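Local structure of glycosaminoglycan xylosylkinase (Hydra vulgaris, 5XOM) at residues A[168-171]-A[172-176]; A[192-195]-A[196-199]; A[262-265]-A[266-269]. The protein probably transfers phosphate from a nucleotide to xylose in the linker region of glycosaminoglycans, as a secretory-pathway kinase of the Fam20 family. All coordinates share one frame; numbering follows the deposited sequence.

Contact 1: A[168-171]-A[172-176]; sequences AAKK and LATTF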
ATOM      1  N   ALA A 168       6.932 -25.772  24.963  1.00 32.24           N
ATOM      2  CA  ALA A 168       6.143 -26.773  24.262  1.00 34.72           C
ATOM      3  C   ALA A 168       5.128 -27.394  25.207  1.00 39.11           C
ATOM      4  O   ALA A 168       5.469 -27.790  26.325  1.00 39.77           O
ATOM      5  CB  ALA A 168       7.047 -27.864  23.686  1.00 28.03           C
ATOM      6  N   ALA A 169       3.888 -27.508  24.749  1.00 37.02           N
ATOM      7  CA  ALA A 169       2.911 -28.263  25.510  1.00 39.19           C
ATOM      8  C   ALA A 169       3.284 -29.740  25.525  1.00 41.49           C
ATOM      9  O   ALA A 169       3.973 -30.238  24.629  1.00 42.99           O
ATOM     10  CB  ALA A 169       1.510 -28.087  24.929  1.00 33.76           C
ATOM     11  N   LYS A 170       2.810 -30.447  26.559  1.00 47.40           N
ATOM     12  CA  LYS A 170       3.125 -31.865  26.664  1.00 41.37           C
ATOM     13  C   LYS A 170       2.755 -32.648  25.418  1.00 38.78           C
ATOM     14  O   LYS A 170       3.473 -33.577  25.033  1.00 40.18           O
ATOM     15  CB  LYS A 170       2.402 -32.533  27.822  1.00 52.78           C
ATOM     16  CG  LYS A 170       3.303 -33.420  28.585  1.00 70.99           C
ATOM     17  CD  LYS A 170       2.395 -34.485  29.105  1.00 77.13           C
ATOM     18  CE  LYS A 170       3.169 -35.436  29.961  1.00 75.60           C
ATOM     19  NZ  LYS A 170       2.194 -36.433  30.375  1.00 73.87           N
ATOM     20  N   LYS A 171       1.640 -32.299  24.780  1.00 42.58           N
ATOM     21  CA  LYS A 171       1.203 -33.041  23.606  1.00 46.17           C
ATOM     22  C   LYS A 171       2.291 -33.078  22.545  1.00 42.13           C
ATOM     23  O   LYS A 171       2.482 -34.099  21.874  1.00 38.51           O
ATOM     24  CB  LYS A 171      -0.070 -32.426  23.033  1.00 54.59           C
ATOM     25  CG  LYS A 171      -1.146 -33.422  22.652  1.00 58.68           C
ATOM     26  CD  LYS A 171      -2.302 -32.697  21.983  1.00 62.82           C
ATOM     27  CE  LYS A 171      -2.739 -31.474  22.774  1.00 67.31           C
ATOM     28  NZ  LYS A 171      -3.863 -30.766  22.096  1.00 68.09           N
ATOM     29  N   LEU A 172       3.023 -31.980  22.393  1.00 36.87           N
ATOM     30  CA  LEU A 172       4.103 -31.903  21.423  1.00 38.73           C
ATOM     31  C   LEU A 172       5.420 -32.408  22.002  1.00 32.85           C
ATOM     32  O   LEU A 172       6.126 -33.185  21.348  1.00 30.07           O
ATOM     33  CB  LEU A 172       4.253 -30.459  20.929  1.00 34.32           C
ATOM     34  CG  LEU A 172       5.524 -30.095  20.163  1.00 31.54           C
ATOM     35  CD1 LEU A 172       5.562 -30.809  18.824  1.00 23.17           C
ATOM     36  CD2 LEU A 172       5.616 -28.589  19.955  1.00 27.78           C
ATOM     37  N   ALA A 173       5.743 -32.000  23.233  1.00 31.23           N
ATOM     38  CA  ALA A 173       7.032 -32.340  23.833  1.00 36.70           C
ATOM     39  C   ALA A 173       7.259 -33.849  23.891  1.00 35.56           C
ATOM     40  O   ALA A 173       8.384 -34.320  23.685  1.00 36.97           O
ATOM     41  CB  ALA A 173       7.138 -31.730  25.229  1.00 33.24           C
ATOM     42  N   THR A 174       6.212 -34.627  24.180  1.00 33.70           N
ATOM     43  CA  THR A 174       6.399 -36.070  24.316  1.00 36.43           C
ATOM     44  C   THR A 174       6.663 -36.774  22.993  1.00 38.97           C
ATOM     45  O   THR A 174       6.873 -37.992  23.007  1.00 42.99           O
ATOM     46  CB  THR A 174       5.185 -36.722  24.983  1.00 43.78           C
ATOM     47  OG1 THR A 174       4.031 -36.581  24.137  1.00 46.74           O
ATOM     48  CG2 THR A 174       4.902 -36.075  26.324  1.00 48.85           C
ATOM     49  N   THR A 175       6.666 -36.070  21.860  1.00 36.94           N
ATOM     50  CA  THR A 175       7.003 -36.691  20.583  1.00 36.95           C
ATOM     51  C   THR A 175       8.376 -36.256  20.088  1.00 32.84           C
ATOM     52  O   THR A 175       8.727 -36.530  18.935  1.00 30.46           O
ATOM     53  CB  THR A 175       5.936 -36.389  19.520  1.00 32.76           C
ATOM     54  OG1 THR A 175       5.986 -35.005  19.153  1.00 28.89           O
ATOM     55  CG2 THR A 175       4.550 -36.709  20.045  1.00 31.41           C
ATOM     56  N   PHE A 176       9.161 -35.587  20.929  1.00 31.94           N
ATOM     57  CA  PHE A 176      10.537 -35.279  20.578  1.00 34.90           C
ATOM     58  C   PHE A 176      11.419 -36.498  20.800  1.00 35.43           C
ATOM     59  O   PHE A 176      11.314 -37.180  21.825  1.00 40.09           O
ATOM     60  CB  PHE A 176      11.052 -34.095  21.388  1.00 33.62           C
ATOM     61  CG  PHE A 176      10.717 -32.770  20.777  1.00 28.58           C
ATOM     62  CD1 PHE A 176       9.467 -32.207  20.956  1.00 33.21           C
ATOM     63  CD2 PHE A 176      11.639 -32.107  19.992  1.00 36.15           C
ATOM     64  CE1 PHE A 176       9.157 -30.993  20.382  1.00 37.21           C
ATOM     65  CE2 PHE A 176      11.333 -30.894  19.417  1.00 32.96           C
ATOM     66  CZ  PHE A 176      10.094 -30.336  19.612  1.00 31.05           C
TER
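Thr174 folds its side chain back onto the carbonyl of Lys170, one turn earlier. Its OG1 lies between the backbone N and the carbonyl carbon (chi1 65°), and from there it donates to Lys170 O at 3.2 Å, while Thr174 N reaches the same oxygen at 3.1 Å from the opposite face of the carbonyl plane. The methyl of Thr174 is left facing the lysine chain: CG2 is 3.8 Å from Lys170 CG, and the extended aliphatic part of Lys170 runs obliquely past it. The short helix 170-173 occupies the middle of this stretch, with Ala169 at its N-cap and a type I turn from Ala173 to Phe176 leading into strand 176-178. Ala169 O takes two amides, a straight bond from Ala173 N at 2.9 Å and a more bent one from Leu172 N, which sits above the carbonyl plane. On another flank Leu172 holds CG anti to its own N (chi1 166°), and its CD2 meets Ala168 CB at 4.1 Å; the same side chain packs on Phe186 and Val164. Thr175 OG1 bonds in the carbonyl plane, on a lone pair of Leu172 O, at 2.9 Å, beside the bond from its own backbone N.

Contact 2: A[192-195]-A[196-199]; sequences YCNR and KEPA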
ATOM      1  N   TYR A 192      -1.452 -40.069  10.729  1.00 54.43           N
ATOM      2  CA  TYR A 192      -0.356 -40.871  10.197  1.00 59.02           C
ATOM      3  C   TYR A 192       0.957 -40.587  10.899  1.00 57.17           C
ATOM      4  O   TYR A 192       1.993 -41.126  10.502  1.00 52.73           O
ATOM      5  CB  TYR A 192      -0.196 -40.614   8.699  1.00 64.14           C
ATOM      6  CG  TYR A 192      -1.447 -40.915   7.909  1.00 78.32           C
ATOM      7  CD1 TYR A 192      -2.218 -42.019   8.201  1.00 80.00           C
ATOM      8  CD2 TYR A 192      -1.859 -40.093   6.882  1.00 82.62           C
ATOM      9  CE1 TYR A 192      -3.370 -42.297   7.489  1.00 81.99           C
ATOM     10  CE2 TYR A 192      -3.018 -40.369   6.165  1.00 85.14           C
ATOM     11  CZ  TYR A 192      -3.768 -41.472   6.472  1.00 86.02           C
ATOM     12  OH  TYR A 192      -4.921 -41.752   5.763  1.00 90.61           O
ATOM     13  N   CYS A 193       0.926 -39.784  11.959  1.00 49.99           N
ATOM     14  CA  CYS A 193       2.143 -39.447  12.674  1.00 41.42           C
ATOM     15  C   CYS A 193       2.610 -40.646  13.490  1.00 42.23           C
ATOM     16  O   CYS A 193       1.815 -41.286  14.185  1.00 47.76           O
ATOM     17  CB  CYS A 193       1.890 -38.234  13.566  1.00 31.24           C
ATOM     18  SG  CYS A 193       1.773 -36.664  12.652  1.00 41.31           S
ATOM     19  N   ASN A 194       3.896 -40.970  13.382  1.00 38.61           N
ATOM     20  CA  ASN A 194       4.459 -42.043  14.188  1.00 36.43           C
ATOM     21  C   ASN A 194       5.965 -41.873  14.292  1.00 38.32           C
ATOM     22  O   ASN A 194       6.597 -41.176  13.492  1.00 35.54           O
ATOM     23  CB  ASN A 194       4.117 -43.427  13.623  1.00 37.68           C
ATOM     24  CG  ASN A 194       4.754 -43.675  12.284  1.00 39.86           C
ATOM     25  OD1 ASN A 194       5.895 -44.130  12.201  1.00 50.55           O
ATOM     26  ND2 ASN A 194       4.022 -43.379  11.217  1.00 34.45           N
ATOM     27  N   ARG A 195       6.522 -42.565  15.287  1.00 33.74           N
ATOM     28  CA  ARG A 195       7.922 -42.427  15.666  1.00 34.87           C
ATOM     29  C   ARG A 195       8.877 -42.792  14.531  1.00 33.98           C
ATOM     30  O   ARG A 195      10.011 -42.301  14.493  1.00 40.23           O
ATOM     31  CB  ARG A 195       8.174 -43.294  16.904  1.00 47.73           C
ATOM     32  CG  ARG A 195       9.615 -43.599  17.240  1.00 60.95           C
ATOM     33  CD  ARG A 195       9.683 -44.439  18.507  1.00 77.27           C
ATOM     34  NE  ARG A 195      10.859 -44.141  19.317  1.00 88.29           N
ATOM     35  CZ  ARG A 195      10.820 -43.449  20.452  1.00 91.33           C
ATOM     36  NH1 ARG A 195       9.658 -43.004  20.916  1.00 91.15           N
ATOM     37  NH2 ARG A 195      11.934 -43.215  21.131  1.00 90.27           N
ATOM     38  N   LYS A 196       8.454 -43.637  13.597  1.00 32.28           N
ATOM     39  CA  LYS A 196       9.358 -43.999  12.510  1.00 37.62           C
ATOM     40  C   LYS A 196       9.378 -42.977  11.380  1.00 36.31           C
ATOM     41  O   LYS A 196      10.205 -43.102  10.472  1.00 35.25           O
ATOM     42  CB  LYS A 196       8.972 -45.361  11.933  1.00 43.58           C
ATOM     43  CG  LYS A 196       9.215 -46.562  12.834  1.00 51.42           C
ATOM     44  CD  LYS A 196       8.233 -47.679  12.493  1.00 62.29           C
ATOM     45  CE  LYS A 196       8.934 -49.022  12.326  1.00 70.22           C
ATOM     46  NZ  LYS A 196       9.830 -49.359  13.464  1.00 75.11           N
ATOM     47  N   GLU A 197       8.515 -41.964  11.424  1.00 33.20           N
ATOM     48  CA  GLU A 197       8.463 -40.920  10.397  1.00 35.98           C
ATOM     49  C   GLU A 197       8.566 -39.543  11.041  1.00 35.22           C
ATOM     50  O   GLU A 197       7.624 -38.745  10.994  1.00 31.15           O
ATOM     51  CB  GLU A 197       7.180 -41.046   9.578  1.00 40.89           C
ATOM     52  CG  GLU A 197       7.088 -42.345   8.779  1.00 44.37           C
ATOM     53  CD  GLU A 197       5.764 -42.484   8.054  1.00 46.87           C
ATOM     54  OE1 GLU A 197       4.932 -43.306   8.488  1.00 55.23           O
ATOM     55  OE2 GLU A 197       5.547 -41.757   7.063  1.00 45.83           O
ATOM     56  N   PRO A 198       9.699 -39.232  11.665  1.00 29.51           N
ATOM     57  CA  PRO A 198       9.847 -37.926  12.306  1.00 34.88           C
ATOM     58  C   PRO A 198      10.307 -36.864  11.319  1.00 31.03           C
ATOM     59  O   PRO A 198      10.871 -37.156  10.262  1.00 31.34           O
ATOM     60  CB  PRO A 198      10.928 -38.190  13.361  1.00 29.51           C
ATOM     61  CG  PRO A 198      11.817 -39.206  12.692  1.00 27.46           C
ATOM     62  CD  PRO A 198      10.918 -40.053  11.818  1.00 26.20           C
ATOM     63  N   ALA A 199      10.052 -35.614  11.694  1.00 28.80           N
ATOM     64  CA  ALA A 199      10.721 -34.471  11.088  1.00 23.48           C
ATOM     65  C   ALA A 199      11.952 -34.166  11.926  1.00 29.55           C
ATOM     66  O   ALA A 199      11.848 -34.000  13.145  1.00 25.94           O
ATOM     67  CB  ALA A 199       9.802 -33.250  11.037  1.00 22.76           C
TER
HETATM   68  O   HOH W   1       3.508 -40.244   8.136  1.00 48.42           O
HETATM   69  O   HOH W   2       5.224 -38.516  12.187  1.00 31.10           O
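Asn194 and Glu197 close a type I beta turn in the loop between strands 184-186 and 199-200, a surface turn of the kinase fold held by both backbone and side-chain bonds. The backbone closure is Glu197 N to Asn194 O, 2.9 Å long, with the donor well above the carbonyl plane. Side chain to backbone, Asn194 behaves as in an Asx turn: with CG placed between N and the carbonyl carbon (chi1 66°), OD1 swings over the turn and accepts from Lys196 N at 3.0 Å. The other end of the amide is used side chain to side chain. Asn194 ND2 donates to Glu197 OE1 at 2.9 Å, nearly straight and in its own amide plane, yet it meets the carboxylate from above, the two planes being 59° apart. A weak bond from ND2 to Tyr192 O further fixes the amide's rotation. With an alanine in place of Asn194, Lys196 N and Glu197 OE1 would probably lose these mates, leaving the carboxylate held mainly from its OE2 side, where Tyr129 OH is hydrogen-bonded to it. The covalent link is the disulfide from Cys193 to Cys190. Water completes the set: one molecule donates to Tyr192 O at 2.9 Å and weakly to Glu197 OE2, and a second accepts from Asn194 N at 3.0 Å and lies 2.7 Å from Glu197 O.

Contact 3: A[262-265]-A[266-269]; sequences DLID and TSIF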
ATOM      1  N   ASP A 262     -14.299 -18.912  -8.889  1.00 33.16           N
ATOM      2  CA  ASP A 262     -13.223 -19.066  -7.911  1.00 33.20           C
ATOM      3  C   ASP A 262     -12.547 -20.422  -8.058  1.00 31.77           C
ATOM      4  O   ASP A 262     -11.313 -20.513  -8.054  1.00 30.11           O
ATOM      5  CB  ASP A 262     -13.753 -18.879  -6.488  1.00 34.19           C
ATOM      6  CG  ASP A 262     -13.904 -17.413  -6.099  1.00 38.29           C
ATOM      7  OD1 ASP A 262     -13.682 -16.527  -6.956  1.00 39.37           O
ATOM      8  OD2 ASP A 262     -14.246 -17.147  -4.929  1.00 37.91           O
ATOM      9  N   LEU A 263     -13.337 -21.494  -8.182  1.00 29.73           N
ATOM     10  CA  LEU A 263     -12.731 -22.817  -8.316  1.00 35.03           C
ATOM     11  C   LEU A 263     -11.955 -22.957  -9.617  1.00 34.34           C
ATOM     12  O   LEU A 263     -10.968 -23.701  -9.671  1.00 31.88           O
ATOM     13  CB  LEU A 263     -13.793 -23.915  -8.227  1.00 35.73           C
ATOM     14  CG  LEU A 263     -14.569 -24.053  -6.917  1.00 36.25           C
ATOM     15  CD1 LEU A 263     -15.579 -25.186  -7.014  1.00 33.99           C
ATOM     16  CD2 LEU A 263     -13.628 -24.267  -5.737  1.00 34.87           C
ATOM     17  N   ILE A 264     -12.361 -22.234 -10.663  1.00 32.40           N
ATOM     18  CA  ILE A 264     -11.604 -22.263 -11.909  1.00 30.21           C
ATOM     19  C   ILE A 264     -10.295 -21.491 -11.756  1.00 39.10           C
ATOM     20  O   ILE A 264      -9.236 -21.951 -12.208  1.00 35.29           O
ATOM     21  CB  ILE A 264     -12.473 -21.736 -13.065  1.00 29.83           C
ATOM     22  CG1 ILE A 264     -13.708 -22.634 -13.236  1.00 32.44           C
ATOM     23  CG2 ILE A 264     -11.671 -21.688 -14.350  1.00 35.74           C
ATOM     24  CD1 ILE A 264     -14.704 -22.179 -14.297  1.00 36.86           C
ATOM     25  N   ASP A 265     -10.338 -20.313 -11.116  1.00 27.23           N
ATOM     26  CA  ASP A 265      -9.111 -19.613 -10.733  1.00 29.03           C
ATOM     27  C   ASP A 265      -8.171 -20.537  -9.971  1.00 35.38           C
ATOM     28  O   ASP A 265      -6.981 -20.648 -10.290  1.00 30.25           O
ATOM     29  CB  ASP A 265      -9.427 -18.395  -9.854  1.00 35.31           C
ATOM     30  CG  ASP A 265      -9.911 -17.187 -10.642  1.00 41.99           C
ATOM     31  OD1 ASP A 265      -9.797 -17.178 -11.884  1.00 35.79           O
ATOM     32  OD2 ASP A 265     -10.386 -16.227  -9.992  1.00 40.78           O
ATOM     33  N   THR A 266      -8.696 -21.188  -8.929  1.00 29.53           N
ATOM     34  CA  THR A 266      -7.863 -22.002  -8.055  1.00 27.35           C
ATOM     35  C   THR A 266      -7.363 -23.260  -8.757  1.00 27.11           C
ATOM     36  O   THR A 266      -6.290 -23.771  -8.412  1.00 28.69           O
ATOM     37  CB  THR A 266      -8.639 -22.333  -6.776  1.00 31.82           C
ATOM     38  OG1 THR A 266      -8.913 -21.118  -6.067  1.00 31.83           O
ATOM     39  CG2 THR A 266      -7.843 -23.265  -5.861  1.00 27.98           C
ATOM     40  N   SER A 267      -8.106 -23.768  -9.745  1.00 29.22           N
ATOM     41  CA  SER A 267      -7.606 -24.916 -10.495  1.00 31.23           C
ATOM     42  C   SER A 267      -6.415 -24.530 -11.361  1.00 28.45           C
ATOM     43  O   SER A 267      -5.493 -25.334 -11.542  1.00 28.05           O
ATOM     44  CB  SER A 267      -8.717 -25.519 -11.354  1.00 33.06           C
ATOM     45  OG  SER A 267      -8.957 -24.735 -12.509  1.00 33.25           O
ATOM     46  N   ILE A 268      -6.401 -23.300 -11.877  1.00 26.78           N
ATOM     47  CA  ILE A 268      -5.241 -22.804 -12.609  1.00 27.75           C
ATOM     48  C   ILE A 268      -4.053 -22.650 -11.668  1.00 33.40           C
ATOM     49  O   ILE A 268      -2.928 -23.059 -11.983  1.00 31.62           O
ATOM     50  CB  ILE A 268      -5.583 -21.476 -13.307  1.00 25.69           C
ATOM     51  CG1 ILE A 268      -6.542 -21.719 -14.476  1.00 28.32           C
ATOM     52  CG2 ILE A 268      -4.318 -20.756 -13.771  1.00 25.23           C
ATOM     53  CD1 ILE A 268      -7.164 -20.450 -15.018  1.00 30.96           C
ATOM     54  N   PHE A 269      -4.291 -22.062 -10.493  1.00 29.78           N
ATOM     55  CA  PHE A 269      -3.224 -21.892  -9.513  1.00 30.61           C
ATOM     56  C   PHE A 269      -2.694 -23.243  -9.046  1.00 25.43           C
ATOM     57  O   PHE A 269      -1.479 -23.448  -8.965  1.00 25.43           O
ATOM     58  CB  PHE A 269      -3.754 -21.058  -8.345  1.00 22.46           C
ATOM     59  CG  PHE A 269      -2.828 -20.968  -7.157  1.00 21.89           C
ATOM     60  CD1 PHE A 269      -1.772 -20.067  -7.149  1.00 22.98           C
ATOM     61  CD2 PHE A 269      -3.058 -21.735  -6.020  1.00 22.00           C
ATOM     62  CE1 PHE A 269      -0.934 -19.956  -6.053  1.00 20.97           C
ATOM     63  CE2 PHE A 269      -2.221 -21.627  -4.905  1.00 23.12           C
ATOM     64  CZ  PHE A 269      -1.156 -20.731  -4.928  1.00 22.86           C
TER
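Thr266, Ser267, Ile268 and Phe269 each give their backbone N-H to the carbonyl four residues earlier, from Asp262 to Asp265, in regular alpha-helical fashion, with Thr266 N to Asp262 O at 2.8 Å and Phe269 N to Asp265 O at 3.0 Å. Among the side chains, Ser267 bonds back to the helix's own backbone. Its OG stands between the backbone N and the carbonyl carbon (chi1 77°) and turns back to Ile264 O, 2.8 Å away. The approach is well off the carbonyl direction, at a C=O...OG angle of 119°. Ile264 O therefore takes two donors from the same face of its plane, Ser267 OG and the longer Ile268 N at 3.2 Å. Ile268 lays its CG1 branch alongside this oxygen, at 3.5 Å. Thr266 keeps OG1 beside its own N; the hydroxyl is hydrogen-bonded to His294, whose ring also stacks on Phe269.

These eight residues are buried in the middle of helix 259-273, within the Fam20 C-terminal kinase region. Ile264 and Ser267 lean on Pro314 of helix 313-318, and Phe269 packs on Ala138 and Leu141 of helix 132-144. The carboxylates of Asp262 and Asp265, nearly one turn apart, both form salt bridges with Arg322; Asp262 also forms a salt bridge with Arg60, and Asp265 one with Arg149 and a hydrogen bond with Thr325 OG1. With arginines gathered round two buried carboxylates, their negative charges are probably largely balanced within the protein, while the serine hydroxyl spends its hydrogen bond on the helix's own backbone.

Following the chain from the N terminus, the three contacts come in series, and none nests in or crosses another. Contact 1 closes a single helical turn between helix 160-164 and strand 176-178, next to the edge strand 82-86 of the five-stranded sheet. Contact 2 follows after strand 184-186 and closes a turn before strand 199-200; its centre is about 14 Å from that of contact 1, with nearest atoms about 6 Å apart, so the two are neighbours without touching. Contact 3 lies across the chain's centre from both, about 38 Å and 33 Å away between centres, inside helix 259-273, whose side chains touch helices 132-144 and 313-318 and strand 289-292.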